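Local atomic coordinates of KLLA0F20702p (Kluyveromyces lactis, PDB entry 5Y5A), a protein that probably acts as the Est1 subunit of yeast telomerase, binding Cdc13 so that the enzyme is recruited to telomeres. Residues T477-D485 with N522-R533. Residues are numbered along the deposited sequence; the frame is centred on the assembly and turned at random.
Sequences TRDYFYEED and NKLTAKEEHSSR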
loop_
_atom_site.group_PDB
_atom_site.type_symbol
_atom_site.label_atom_id
_atom_site.label_comp_id
_atom_site.label_asym_id
_atom_site.label_seq_id
_atom_site.Cartn_x
_atom_site.Cartn_y
_atom_site.Cartn_z
ATOM N N THR A 477 -5.471 25.609 3.336
ATOM C CA THR A 477 -4.330 25.079 4.069
ATOM C C THR A 477 -4.792 24.328 5.309
ATOM O O THR A 477 -5.993 24.207 5.571
ATOM C CB THR A 477 -3.350 26.184 4.492
ATOM O OG1 THR A 477 -3.979 27.057 5.439
ATOM C CG2 THR A 477 -2.891 26.993 3.286
ATOM N N ARG A 478 -3.824 23.846 6.078
ATOM C CA ARG A 478 -4.083 22.943 7.188
ATOM C C ARG A 478 -2.829 22.749 8.027
ATOM O O ARG A 478 -1.740 23.173 7.637
ATOM C CB ARG A 478 -4.558 21.602 6.665
ATOM C CG ARG A 478 -3.547 20.961 5.744
ATOM C CD ARG A 478 -4.030 19.622 5.308
ATOM N NE ARG A 478 -3.139 18.996 4.339
ATOM C CZ ARG A 478 -3.282 17.740 3.942
ATOM N NH1 ARG A 478 -4.269 17.013 4.455
ATOM N NH2 ARG A 478 -2.452 17.211 3.051
ATOM N N ASP A 479 -2.974 22.081 9.166
ATOM C CA ASP A 479 -1.860 21.954 10.098
ATOM C C ASP A 479 -1.306 20.539 10.199
ATOM O O ASP A 479 -0.265 20.325 10.826
ATOM C CB ASP A 479 -2.284 22.448 11.479
ATOM C CG ASP A 479 -2.518 23.944 11.503
ATOM O OD1 ASP A 479 -1.902 24.647 10.674
ATOM O OD2 ASP A 479 -3.317 24.417 12.338
ATOM N N TYR A 480 -1.983 19.583 9.567
ATOM C CA TYR A 480 -1.561 18.189 9.642
ATOM C C TYR A 480 -2.173 17.338 8.537
ATOM O O TYR A 480 -3.116 17.758 7.861
ATOM C CB TYR A 480 -1.914 17.598 11.016
ATOM C CG TYR A 480 -3.396 17.595 11.355
ATOM C CD1 TYR A 480 -4.203 16.513 11.018
ATOM C CD2 TYR A 480 -3.983 18.666 12.026
ATOM C CE1 TYR A 480 -5.548 16.498 11.329
ATOM C CE2 TYR A 480 -5.335 18.659 12.338
ATOM C CZ TYR A 480 -6.112 17.571 11.988
ATOM O OH TYR A 480 -7.457 17.554 12.297
ATOM N N PHE A 481 -1.624 16.139 8.358
ATOM C CA PHE A 481 -2.109 15.203 7.346
ATOM C C PHE A 481 -3.393 14.507 7.789
ATOM O O PHE A 481 -3.576 14.225 8.974
ATOM C CB PHE A 481 -1.041 14.151 7.031
ATOM C CG PHE A 481 -0.105 14.537 5.919
ATOM C CD1 PHE A 481 -0.089 15.832 5.421
ATOM C CD2 PHE A 481 0.747 13.597 5.362
ATOM C CE1 PHE A 481 0.767 16.181 4.400
ATOM C CE2 PHE A 481 1.611 13.942 4.339
ATOM C CZ PHE A 481 1.619 15.235 3.855
ATOM N N TYR A 482 -4.276 14.232 6.830
ATOM C CA TYR A 482 -5.503 13.489 7.101
ATOM C C TYR A 482 -5.293 11.997 6.806
ATOM O O TYR A 482 -4.240 11.605 6.289
ATOM C CB TYR A 482 -6.670 14.049 6.277
ATOM C CG TYR A 482 -6.980 15.505 6.562
ATOM C CD1 TYR A 482 -6.693 16.069 7.799
ATOM C CD2 TYR A 482 -7.547 16.320 5.591
ATOM C CE1 TYR A 482 -6.965 17.401 8.060
ATOM C CE2 TYR A 482 -7.828 17.655 5.847
ATOM C CZ TYR A 482 -7.531 18.186 7.081
ATOM O OH TYR A 482 -7.799 19.507 7.338
ATOM N N GLU A 483 -6.291 11.174 7.132
ATOM C CA GLU A 483 -6.165 9.722 7.009
ATOM C C GLU A 483 -5.719 9.316 5.616
ATOM O O GLU A 483 -4.786 8.524 5.464
ATOM C CB GLU A 483 -7.487 9.014 7.345
ATOM C CG GLU A 483 -7.874 9.027 8.826
ATOM C CD GLU A 483 -8.841 10.151 9.182
ATOM O OE1 GLU A 483 -8.780 11.231 8.545
ATOM O OE2 GLU A 483 -9.665 9.950 10.101
ATOM N N GLU A 484 -6.379 9.865 4.600
ATOM C CA GLU A 484 -6.071 9.493 3.224
ATOM C C GLU A 484 -4.673 9.977 2.816
ATOM O O GLU A 484 -4.012 9.334 2.004
ATOM C CB GLU A 484 -7.140 10.026 2.255
ATOM C CG GLU A 484 -7.246 11.554 2.157
ATOM C CD GLU A 484 -8.259 12.148 3.120
ATOM O OE1 GLU A 484 -8.910 13.150 2.745
ATOM O OE2 GLU A 484 -8.410 11.609 4.244
ATOM N N ASP A 485 -4.215 11.090 3.387
ATOM C CA ASP A 485 -2.858 11.565 3.120
ATOM C C ASP A 485 -1.852 10.545 3.636
ATOM O O ASP A 485 -0.941 10.123 2.921
ATOM C CB ASP A 485 -2.592 12.929 3.780
ATOM C CG ASP A 485 -3.527 14.022 3.290
ATOM O OD1 ASP A 485 -3.294 14.573 2.200
ATOM O OD2 ASP A 485 -4.486 14.347 4.011
ATOM N N ASN A 522 -3.170 20.789 17.535
ATOM C CA ASN A 522 -4.355 21.271 16.849
ATOM C C ASN A 522 -5.010 20.166 16.038
ATOM O O ASN A 522 -4.820 20.080 14.828
ATOM C CB ASN A 522 -4.011 22.450 15.938
ATOM C CG ASN A 522 -5.183 22.877 15.068
ATOM O OD1 ASN A 522 -5.178 22.676 13.851
ATOM N ND2 ASN A 522 -6.198 23.466 15.693
ATOM N N LYS A 523 -5.762 19.302 16.709
ATOM C CA LYS A 523 -6.605 18.353 16.000
ATOM C C LYS A 523 -8.006 18.924 15.905
ATOM O O LYS A 523 -8.560 19.421 16.883
ATOM C CB LYS A 523 -6.616 16.988 16.686
ATOM C CG LYS A 523 -7.427 15.942 15.939
ATOM C CD LYS A 523 -7.362 14.594 16.641
ATOM C CE LYS A 523 -8.191 13.552 15.914
ATOM N NZ LYS A 523 -8.140 12.224 16.584
ATOM N N LEU A 524 -8.567 18.868 14.707
ATOM C CA LEU A 524 -9.874 19.444 14.448
ATOM C C LEU A 524 -10.967 18.412 14.680
ATOM O O LEU A 524 -10.704 17.212 14.652
ATOM C CB LEU A 524 -9.934 19.972 13.015
ATOM C CG LEU A 524 -8.824 20.952 12.633
ATOM C CD1 LEU A 524 -8.727 21.099 11.123
ATOM C CD2 LEU A 524 -9.065 22.299 13.304
ATOM N N THR A 525 -12.192 18.879 14.904
ATOM C CA THR A 525 -13.328 17.974 14.992
ATOM C C THR A 525 -13.504 17.247 13.663
ATOM O O THR A 525 -12.972 17.672 12.637
ATOM C CB THR A 525 -14.630 18.712 15.327
ATOM O OG1 THR A 525 -15.016 19.516 14.206
ATOM C CG2 THR A 525 -14.453 19.594 16.551
ATOM N N ALA A 526 -14.255 16.156 13.680
ATOM C CA ALA A 526 -14.562 15.440 12.449
ATOM C C ALA A 526 -15.281 16.375 11.487
ATOM O O ALA A 526 -15.082 16.311 10.272
ATOM C CB ALA A 526 -15.407 14.210 12.738
ATOM N N LYS A 527 -16.105 17.252 12.054
ATOM C CA LYS A 527 -16.864 18.237 11.290
ATOM C C LYS A 527 -15.933 19.233 10.599
ATOM O O LYS A 527 -16.031 19.466 9.389
ATOM C CB LYS A 527 -17.843 18.977 12.204
ATOM C CG LYS A 527 -18.571 20.131 11.532
ATOM C CD LYS A 527 -19.533 20.820 12.490
ATOM C CE LYS A 527 -20.215 22.010 11.831
ATOM N NZ LYS A 527 -21.031 22.799 12.799
ATOM N N GLU A 528 -15.026 19.812 11.378
ATOM C CA GLU A 528 -14.053 20.744 10.837
ATOM C C GLU A 528 -13.212 20.076 9.758
ATOM O O GLU A 528 -12.989 20.659 8.700
ATOM C CB GLU A 528 -13.177 21.304 11.955
ATOM C CG GLU A 528 -13.946 22.260 12.859
ATOM C CD GLU A 528 -13.231 22.574 14.153
ATOM O OE1 GLU A 528 -13.751 23.406 14.926
ATOM O OE2 GLU A 528 -12.157 21.990 14.401
ATOM N N GLU A 529 -12.774 18.843 9.997
ATOM C CA GLU A 529 -11.996 18.129 8.989
ATOM C C GLU A 529 -12.814 17.939 7.715
ATOM O O GLU A 529 -12.297 18.096 6.610
ATOM C CB GLU A 529 -11.507 16.785 9.527
ATOM C CG GLU A 529 -10.446 16.927 10.615
ATOM C CD GLU A 529 -9.820 15.604 11.035
ATOM O OE1 GLU A 529 -10.420 14.538 10.776
ATOM O OE2 GLU A 529 -8.721 15.636 11.628
ATOM N N HIS A 530 -14.094 17.625 7.880
ATOM C CA HIS A 530 -15.017 17.517 6.751
ATOM C C HIS A 530 -15.128 18.855 6.002
ATOM O O HIS A 530 -15.128 18.900 4.771
ATOM C CB HIS A 530 -16.394 17.056 7.237
ATOM C CG HIS A 530 -17.433 17.004 6.157
ATOM N ND1 HIS A 530 -18.381 17.990 5.992
ATOM C CD2 HIS A 530 -17.672 16.085 5.192
ATOM C CE1 HIS A 530 -19.157 17.686 4.966
ATOM N NE2 HIS A 530 -18.747 16.536 4.462
ATOM N N SER A 531 -15.197 19.943 6.758
ATOM C CA SER A 531 -15.260 21.278 6.176
ATOM C C SER A 531 -13.989 21.583 5.378
ATOM O O SER A 531 -14.052 22.084 4.255
ATOM C CB SER A 531 -15.472 22.320 7.270
ATOM O OG SER A 531 -15.593 23.612 6.710
ATOM N N SER A 532 -12.842 21.247 5.958
ATOM C CA SER A 532 -11.566 21.388 5.271
ATOM C C SER A 532 -11.508 20.603 3.951
ATOM O O SER A 532 -10.983 21.115 2.959
ATOM C CB SER A 532 -10.425 20.947 6.184
ATOM O OG SER A 532 -9.211 20.865 5.453
ATOM N N ARG A 533 -12.032 19.371 3.931
ATOM C CA ARG A 533 -12.084 18.593 2.684
ATOM C C ARG A 533 -13.021 19.229 1.657
ATOM O O ARG A 533 -12.762 19.177 0.453
ATOM C CB ARG A 533 -12.521 17.146 2.944
ATOM C CG ARG A 533 -11.493 16.302 3.682
ATOM C CD ARG A 533 -11.913 14.837 3.733
ATOM N NE ARG A 533 -10.910 14.013 4.397
ATOM C CZ ARG A 533 -10.938 13.685 5.683
ATOM N NH1 ARG A 533 -11.927 14.104 6.472
ATOM N NH2 ARG A 533 -9.969 12.933 6.184
HETATM O O HOH W 1 -7.721 13.122 10.205
#
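Arg533 and Glu484 illustrate how a buried arginine can be paid for by carboxylates. The guanidinium meets Glu484 side-on, with NE 2.7 Å from OE1 and NH2 2.8 Å from OE2, each oxygen offering its syn lone pair; the flat groups lie nearly coplanar, 19° apart. Glu483, its chain bent at chi2, brings OE1 to 3.1 Å from Arg533 NH2 in a less straight bond, 136° at the hydrogen. Replacing Arg533 by alanine is likely to leave Glu483 and Glu484 without the positive charge that joins them across the contact. Glu484 OE1 also has a salt bridge to Arg427 of helix 421-433. Tyr482 CD2 sits over one face of the guanidinium, toward its rim, with the ring steeply tilted, so this is not a stack.

Within the largely helical, TPR-related Est1 architecture, the contact ties the loop and first turn of helix 483-487 to the start of helix 526-546. That later helix opens with a capping box, in which Thr525 OG1 accepts from Glu528 N and Glu528 OE2 from Thr525 N.

Two tyrosine hydroxyls carry further bonds. Tyr480 OH donates to Glu529 OE2, near the ring plane, although the modelled 2.4 Å is doubtfully short, and takes the Leu524 N-H at 3.0 Å, almost straight. Tyr480 has CG between the backbone N and carbonyl carbon (chi1 61°), a torsion that sends the ring toward Leu524 and Glu529. Ser532 OG lies at the Tyr482 ring edge, hydrogen-bonded to Tyr482 OH at 2.7 Å; either hydroxyl may donate. A water donates to Glu483 OE1 at 2.7 Å and, weakly, to Glu529 OE2.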